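Side-chain contacts in autoinducer 2-binding protein LsrB (Clostridium saccharobutylicum DSM 13864, PDB 6DSP), which binds the quorum-sensing signal autoinducer-2 in the cleft of a periplasmic-binding-protein fold, acting as a receptor of the LsrB family: residues 94-99 against 115-120; 103-108 against 285-290. All coordinates share one frame; numbering follows the deposited sequence.

Contact 1 of 2, residues 94-99 against 115-120; sequences DALKAA and PSVRKV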
ATOM      1  N   ASP A  94      19.816  -0.644  -8.361  1.00 13.71           N
ATOM      2  CA  ASP A  94      20.955   0.014  -9.005  1.00 14.31           C
ATOM      3  C   ASP A  94      20.680   1.495  -9.253  1.00 12.85           C
ATOM      4  O   ASP A  94      21.559   2.346  -9.030  1.00 13.43           O
ATOM      5  CB  ASP A  94      21.302  -0.660 -10.328  1.00 17.77           C
ATOM      6  CG  ASP A  94      21.843  -2.064 -10.162  1.00 22.25           C
ATOM      7  OD1 ASP A  94      22.151  -2.523  -9.050  1.00 23.30           O
ATOM      8  OD2 ASP A  94      21.967  -2.735 -11.195  1.00 25.06           O
ATOM      9  N   ALA A  95      19.468   1.842  -9.682  1.00 12.34           N
ATOM     10  CA  ALA A  95      19.176   3.245  -9.931  1.00 12.19           C
ATOM     11  C   ALA A  95      19.239   4.052  -8.635  1.00 11.76           C
ATOM     12  O   ALA A  95      19.646   5.219  -8.644  1.00 12.21           O
ATOM     13  CB  ALA A  95      17.792   3.366 -10.558  1.00 12.83           C
ATOM     14  N   LEU A  96      18.807   3.461  -7.507  1.00 11.48           N
ATOM     15  CA  LEU A  96      18.841   4.188  -6.242  1.00 11.90           C
ATOM     16  C   LEU A  96      20.253   4.303  -5.709  1.00 12.11           C
ATOM     17  O   LEU A  96      20.590   5.317  -5.085  1.00 12.50           O
ATOM     18  CB  LEU A  96      17.923   3.502  -5.221  1.00 12.50           C
ATOM     19  CG  LEU A  96      16.414   3.630  -5.565  1.00 12.51           C
ATOM     20  CD1 LEU A  96      15.585   2.865  -4.533  1.00 13.23           C
ATOM     21  CD2 LEU A  96      15.944   5.083  -5.644  1.00 12.54           C
ATOM     22  N   LYS A  97      21.100   3.305  -5.948  1.00 12.46           N
ATOM     23  CA  LYS A  97      22.509   3.461  -5.583  1.00 13.93           C
ATOM     24  C   LYS A  97      23.136   4.591  -6.384  1.00 12.93           C
ATOM     25  O   LYS A  97      23.897   5.405  -5.848  1.00 13.52           O
ATOM     26  CB  LYS A  97      23.255   2.148  -5.809  1.00 17.57           C
ATOM     27  CG  LYS A  97      22.893   1.044  -4.819  1.00 23.74           C
ATOM     28  CD  LYS A  97      23.496  -0.268  -5.317  1.00 28.92           C
ATOM     29  CE  LYS A  97      24.030  -1.179  -4.235  1.00 32.41           C
ATOM     30  NZ  LYS A  97      25.125  -1.996  -4.857  1.00 33.84           N
ATOM     31  N   ALA A  98      22.812   4.650  -7.681  1.00 12.40           N
ATOM     32  CA  ALA A  98      23.380   5.727  -8.493  1.00 12.30           C
ATOM     33  C   ALA A  98      22.846   7.080  -8.036  1.00 11.63           C
ATOM     34  O   ALA A  98      23.582   8.077  -8.022  1.00 12.59           O
ATOM     35  CB  ALA A  98      23.054   5.474  -9.953  1.00 12.45           C
ATOM     36  N   ALA A  99      21.579   7.142  -7.643  1.00 11.53           N
ATOM     37  CA  ALA A  99      21.028   8.401  -7.148  1.00 11.81           C
ATOM     38  C   ALA A  99      21.798   8.875  -5.923  1.00 11.46           C
ATOM     39  O   ALA A  99      22.192  10.050  -5.831  1.00 11.94           O
ATOM     40  CB  ALA A  99      19.533   8.263  -6.855  1.00 12.52           C
ATOM     41  N   PRO A 115      16.720  -2.045   2.393  1.00 13.59           N
ATOM     42  CA  PRO A 115      16.998  -0.919   3.304  1.00 14.06           C
ATOM     43  C   PRO A 115      18.423  -0.390   3.191  1.00 14.69           C
ATOM     44  O   PRO A 115      18.715   0.682   3.746  1.00 15.15           O
ATOM     45  CB  PRO A 115      16.708  -1.513   4.694  1.00 15.43           C
ATOM     46  CG  PRO A 115      15.672  -2.602   4.381  1.00 15.94           C
ATOM     47  CD  PRO A 115      16.215  -3.225   3.128  1.00 15.15           C
ATOM     48  N   SER A 116      19.331  -1.111   2.524  1.00 14.76           N
ATOM     49  CA  SER A 116      20.690  -0.621   2.319  1.00 15.81           C
ATOM     50  C   SER A 116      20.766   0.482   1.264  1.00 15.44           C
ATOM     51  O   SER A 116      21.816   1.150   1.157  1.00 16.73           O
ATOM     52  CB  SER A 116      21.612  -1.784   1.945  1.00 17.88           C
ATOM     53  OG  SER A 116      21.306  -2.239   0.624  1.00 19.66           O
ATOM     54  N   VAL A 117      19.679   0.733   0.524  1.00 13.87           N
ATOM     55  CA  VAL A 117      19.720   1.748  -0.526  1.00 13.76           C
ATOM     56  C   VAL A 117      18.698   2.856  -0.305  1.00 13.74           C
ATOM     57  O   VAL A 117      18.433   3.643  -1.216  1.00 14.73           O
ATOM     58  CB  VAL A 117      19.643   1.157  -1.946  1.00 14.20           C
ATOM     59  CG1 VAL A 117      20.737   0.114  -2.135  1.00 15.64           C
ATOM     60  CG2 VAL A 117      18.278   0.565  -2.258  1.00 13.97           C
ATOM     61  N   ARG A 118      18.134   2.969   0.895  1.00 13.80           N
ATOM     62  CA  ARG A 118      17.339   4.143   1.239  1.00 13.29           C
ATOM     63  C   ARG A 118      17.556   4.465   2.715  1.00 13.33           C
ATOM     64  O   ARG A 118      17.967   3.606   3.506  1.00 14.70           O
ATOM     65  CB  ARG A 118      15.846   3.903   0.949  1.00 13.46           C
ATOM     66  CG  ARG A 118      15.203   2.628   1.661  1.00 14.89           C
ATOM     67  CD  ARG A 118      14.757   2.986   3.028  1.00 15.46           C
ATOM     68  NE  ARG A 118      14.059   1.853   3.663  1.00 14.55           N
ATOM     69  CZ  ARG A 118      14.356   1.438   4.891  1.00 13.53           C
ATOM     70  NH1 ARG A 118      15.328   2.029   5.598  1.00 15.52           N
ATOM     71  NH2 ARG A 118      13.641   0.473   5.416  1.00 13.93           N
ATOM     72  N   LYS A 119      17.253   5.704   3.093  1.00 13.17           N
ATOM     73  CA  LYS A 119      17.478   6.169   4.459  1.00 13.56           C
ATOM     74  C   LYS A 119      16.288   5.879   5.365  1.00 14.35           C
ATOM     75  O   LYS A 119      16.412   5.137   6.330  1.00 17.57           O
ATOM     76  CB  LYS A 119      17.904   7.654   4.498  1.00 14.72           C
ATOM     77  CG  LYS A 119      19.145   7.974   3.628  1.00 17.37           C
ATOM     78  CD  LYS A 119      20.196   6.870   3.685  1.00 20.74           C
ATOM     79  CE  LYS A 119      20.842   6.733   5.040  1.00 22.18           C
ATOM     80  NZ  LYS A 119      21.866   5.578   5.105  1.00 23.63           N
ATOM     81  N   VAL A 120      15.132   6.410   5.045  1.00 12.96           N
ATOM     82  CA  VAL A 120      13.940   6.219   5.850  1.00 13.45           C
ATOM     83  C   VAL A 120      12.824   5.727   4.940  1.00 12.33           C
ATOM     84  O   VAL A 120      12.676   6.188   3.796  1.00 12.99           O
ATOM     85  CB  VAL A 120      13.509   7.545   6.507  1.00 15.16           C
ATOM     86  CG1 VAL A 120      12.146   7.419   7.196  1.00 16.59           C
ATOM     87  CG2 VAL A 120      14.562   7.986   7.521  1.00 16.54           C
TER
HETATM   88  O   HOH W   1      20.641   4.675  -2.336  1.00 16.52           O
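V117 turns CG1 anti to its own carbonyl carbon (chi1 -55°), and K97 sets CG the same way (chi1 -71°), which brings the valine methyl against the lysine's aliphatic chain. V117 CG1 lies 3.6 Å from K97 CG and 4.1 Å from K97 CE, one methyl resting on the chain at two points; a bent third torsion (chi3 143°) places CE beside that methyl. The two side chains cross obliquely. The second methyl, V117 CG2, sits between backbone N and carbonyl carbon and faces L96, the residue before K97 on the helix, with CG2 4.2 Å from L96 CB, a loose apolar approach. L96 meets this loop through CB; its side chain also touches V113, V106 of strand 105-109 and I71 of helix 64-76.

The backbones are joined through one water. It donates to L96 O at 2.8 Å and to V117 O at 2.7 Å, spending both its hydrogens on carbonyls that could not bond each other directly. R118 leads its polar end away from the helix, one guanidinium face over P115 CB, and there NH2 makes a salt bridge to D112 and a hydrogen bond to N312.

Helix 89-101 is thus joined to the loop leading into strand 120-123 on the outer side of a Rossmann-like domain. The guanidinium of R118 is engaged with D112 and N312, within the loop and beyond it, and takes no part in holding the helix. The contact is carried by apolar carbons and one shared water, without any direct polar bond between helix and loop.

Contact 2 of 2, residues 103-108 against 285-290; sequences GVTVTT and YYIASG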
ATOM      1  N   GLY A 103      24.486  12.314  -4.917  1.00 13.75           N
ATOM      2  CA  GLY A 103      24.179  13.253  -3.859  1.00 13.31           C
ATOM      3  C   GLY A 103      22.704  13.361  -3.528  1.00 13.77           C
ATOM      4  O   GLY A 103      22.316  14.236  -2.735  1.00 15.49           O
ATOM      5  N   VAL A 104      21.869  12.514  -4.109  1.00 12.87           N
ATOM      6  CA  VAL A 104      20.424  12.585  -3.886  1.00 13.02           C
ATOM      7  C   VAL A 104      20.062  11.790  -2.638  1.00 13.44           C
ATOM      8  O   VAL A 104      20.509  10.659  -2.470  1.00 14.47           O
ATOM      9  CB  VAL A 104      19.679  12.039  -5.114  1.00 13.80           C
ATOM     10  CG1 VAL A 104      18.202  12.029  -4.894  1.00 13.88           C
ATOM     11  CG2 VAL A 104      20.031  12.909  -6.342  1.00 14.71           C
ATOM     12  N   THR A 105      19.270  12.398  -1.765  1.00 12.96           N
ATOM     13  CA  THR A 105      18.757  11.705  -0.575  1.00 13.40           C
ATOM     14  C   THR A 105      17.620  10.782  -1.001  1.00 12.94           C
ATOM     15  O   THR A 105      16.695  11.213  -1.697  1.00 14.17           O
ATOM     16  CB  THR A 105      18.211  12.737   0.411  1.00 14.78           C
ATOM     17  OG1 THR A 105      19.302  13.528   0.889  1.00 15.68           O
ATOM     18  CG2 THR A 105      17.475  12.055   1.573  1.00 16.14           C
ATOM     19  N   VAL A 106      17.721   9.506  -0.664  1.00 13.08           N
ATOM     20  CA  VAL A 106      16.736   8.504  -1.068  1.00 12.95           C
ATOM     21  C   VAL A 106      15.901   8.082   0.140  1.00 13.10           C
ATOM     22  O   VAL A 106      16.451   7.624   1.154  1.00 13.14           O
ATOM     23  CB  VAL A 106      17.399   7.281  -1.727  1.00 14.08           C
ATOM     24  CG1 VAL A 106      16.361   6.230  -2.079  1.00 15.00           C
ATOM     25  CG2 VAL A 106      18.218   7.707  -2.982  1.00 14.96           C
ATOM     26  N   THR A 107      14.585   8.233   0.024  1.00 12.83           N
ATOM     27  CA  THR A 107      13.648   7.710   1.016  1.00 12.99           C
ATOM     28  C   THR A 107      12.575   6.910   0.293  1.00 11.84           C
ATOM     29  O   THR A 107      12.392   7.031  -0.930  1.00 11.46           O
ATOM     30  CB  THR A 107      12.953   8.827   1.837  1.00 14.44           C
ATOM     31  OG1 THR A 107      12.160   9.653   0.975  1.00 14.12           O
ATOM     32  CG2 THR A 107      13.965   9.684   2.627  1.00 15.75           C
ATOM     33  N   THR A 108      11.800   6.133   1.058  1.00 11.95           N
ATOM     34  CA  THR A 108      10.695   5.381   0.488  1.00 11.80           C
ATOM     35  C   THR A 108       9.411   5.638   1.270  1.00 11.17           C
ATOM     36  O   THR A 108       9.429   6.122   2.404  1.00 11.39           O
ATOM     37  CB  THR A 108      10.990   3.877   0.434  1.00 11.45           C
ATOM     38  OG1 THR A 108      11.496   3.489   1.715  1.00 11.89           O
ATOM     39  CG2 THR A 108      12.042   3.571  -0.636  1.00 12.27           C
ATOM     40  N   TYR A 285      13.074  15.738   2.667  1.00 15.20           N
ATOM     41  CA  TYR A 285      13.468  17.143   2.758  1.00 15.89           C
ATOM     42  C   TYR A 285      14.319  17.392   3.992  1.00 16.55           C
ATOM     43  O   TYR A 285      15.323  18.109   3.938  1.00 17.20           O
ATOM     44  CB  TYR A 285      12.206  17.995   2.809  1.00 17.83           C
ATOM     45  CG  TYR A 285      12.378  19.350   3.433  1.00 20.09           C
ATOM     46  CD1 TYR A 285      12.911  20.408   2.706  1.00 21.13           C
ATOM     47  CD2 TYR A 285      11.951  19.589   4.731  1.00 21.57           C
ATOM     48  CE1 TYR A 285      13.064  21.675   3.277  1.00 22.88           C
ATOM     49  CE2 TYR A 285      12.089  20.851   5.314  1.00 22.99           C
ATOM     50  CZ  TYR A 285      12.650  21.880   4.579  1.00 23.73           C
ATOM     51  OH  TYR A 285      12.778  23.122   5.162  1.00 26.38           O
ATOM     52  N   TYR A 286      13.934  16.789   5.118  1.00 16.96           N
ATOM     53  CA  TYR A 286      14.636  17.003   6.376  1.00 17.48           C
ATOM     54  C   TYR A 286      16.063  16.493   6.287  1.00 16.88           C
ATOM     55  O   TYR A 286      17.013  17.176   6.713  1.00 17.35           O
ATOM     56  CB  TYR A 286      13.859  16.277   7.477  1.00 18.28           C
ATOM     57  CG  TYR A 286      14.365  16.498   8.875  1.00 19.94           C
ATOM     58  CD1 TYR A 286      14.068  17.655   9.564  1.00 21.70           C
ATOM     59  CD2 TYR A 286      15.116  15.529   9.515  1.00 20.74           C
ATOM     60  CE1 TYR A 286      14.521  17.867  10.859  1.00 23.45           C
ATOM     61  CE2 TYR A 286      15.566  15.717  10.816  1.00 22.55           C
ATOM     62  CZ  TYR A 286      15.264  16.901  11.496  1.00 23.78           C
ATOM     63  OH  TYR A 286      15.687  17.146  12.791  1.00 26.23           O
ATOM     64  N   ILE A 287      16.243  15.314   5.694  1.00 16.03           N
ATOM     65  CA  ILE A 287      17.593  14.777   5.525  1.00 16.62           C
ATOM     66  C   ILE A 287      18.365  15.551   4.463  1.00 17.02           C
ATOM     67  O   ILE A 287      19.535  15.908   4.666  1.00 17.48           O
ATOM     68  CB  ILE A 287      17.516  13.284   5.201  1.00 16.88           C
ATOM     69  CG1 ILE A 287      16.956  12.504   6.399  1.00 17.65           C
ATOM     70  CG2 ILE A 287      18.896  12.762   4.755  1.00 16.90           C
ATOM     71  CD1 ILE A 287      16.579  11.085   5.990  1.00 19.01           C
ATOM     72  N   ALA A 288      17.722  15.853   3.326  1.00 16.83           N
ATOM     73  CA  ALA A 288      18.407  16.591   2.259  1.00 17.50           C
ATOM     74  C   ALA A 288      18.811  17.995   2.691  1.00 18.92           C
ATOM     75  O   ALA A 288      19.756  18.563   2.126  1.00 20.13           O
ATOM     76  CB  ALA A 288      17.519  16.639   1.022  1.00 18.27           C
ATOM     77  N   SER A 289      18.120  18.560   3.686  1.00 18.85           N
ATOM     78  CA  SER A 289      18.469  19.849   4.270  1.00 20.45           C
ATOM     79  C   SER A 289      19.680  19.779   5.194  1.00 22.25           C
ATOM     80  O   SER A 289      20.126  20.822   5.680  1.00 23.72           O
ATOM     81  CB  SER A 289      17.271  20.419   5.038  1.00 21.19           C
ATOM     82  OG  SER A 289      16.271  20.787   4.126  1.00 22.46           O
ATOM     83  N   GLY A 290      20.216  18.595   5.456  1.00 21.93           N
ATOM     84  CA  GLY A 290      21.430  18.455   6.233  1.00 23.21           C
ATOM     85  C   GLY A 290      21.250  17.954   7.649  1.00 24.11           C
ATOM     86  O   GLY A 290      22.214  17.962   8.422  1.00 26.13           O
TER
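T105, I287 and A288 supply most of the buried surface. T105 presents its two branches to different residues of the helix end. CG2, anti to the backbone N (chi1 -66° for OG1), meets the I287 branch methyl, with T105 CG2 3.6 Å from I287 CG2 and 3.8 Å from I287 CB. The hydroxyl lies over A288, T105 OG1 being 3.5 Å from A288 CA and 3.6 Å from A288 CB, a van der Waals touch on carbon. Farther along the strand, T107 comes near I287 with its methyl alone, T107 CG2 to I287 CD1 at 4.5 Å, while its OG1 hydrogen-bonds to I82 O.

Beyond A288, G290 has the positive phi of a Schellman motif. Y285 O accepts from S289 N and, at 2.8 Å, from S289 OG, the two donors reaching it from opposite faces of its plane.

The contact sets the last turn of helix 273-288 against the start of strand 105-109, an inner strand between 81-84 and 120-123. A288 also touches A81 and I287 touches V120, which spreads the helix over three neighbouring strands; V106 packs on L96 and A99 of helix 89-101.

In the fold
Both contacts belong to the same domain and lie on opposite faces of the parallel part of its mixed sheet, with strand 105-109 between them: contact 1 involves helix 89-101 on one face, contact 2 the end of helix 273-288 on the other. They join through the backbone, where K119 N probably bonds to V106 O at 2.8 Å and T108 N to V120 O. Each is partly buried and mainly apolar. Contact 1 grades from buried L96 to exposed K97 and includes a bridging water; contact 2 is made of methyls and a threonine hydroxyl set against helix carbons, with T107 buried and T105, I287 and A288 partly exposed.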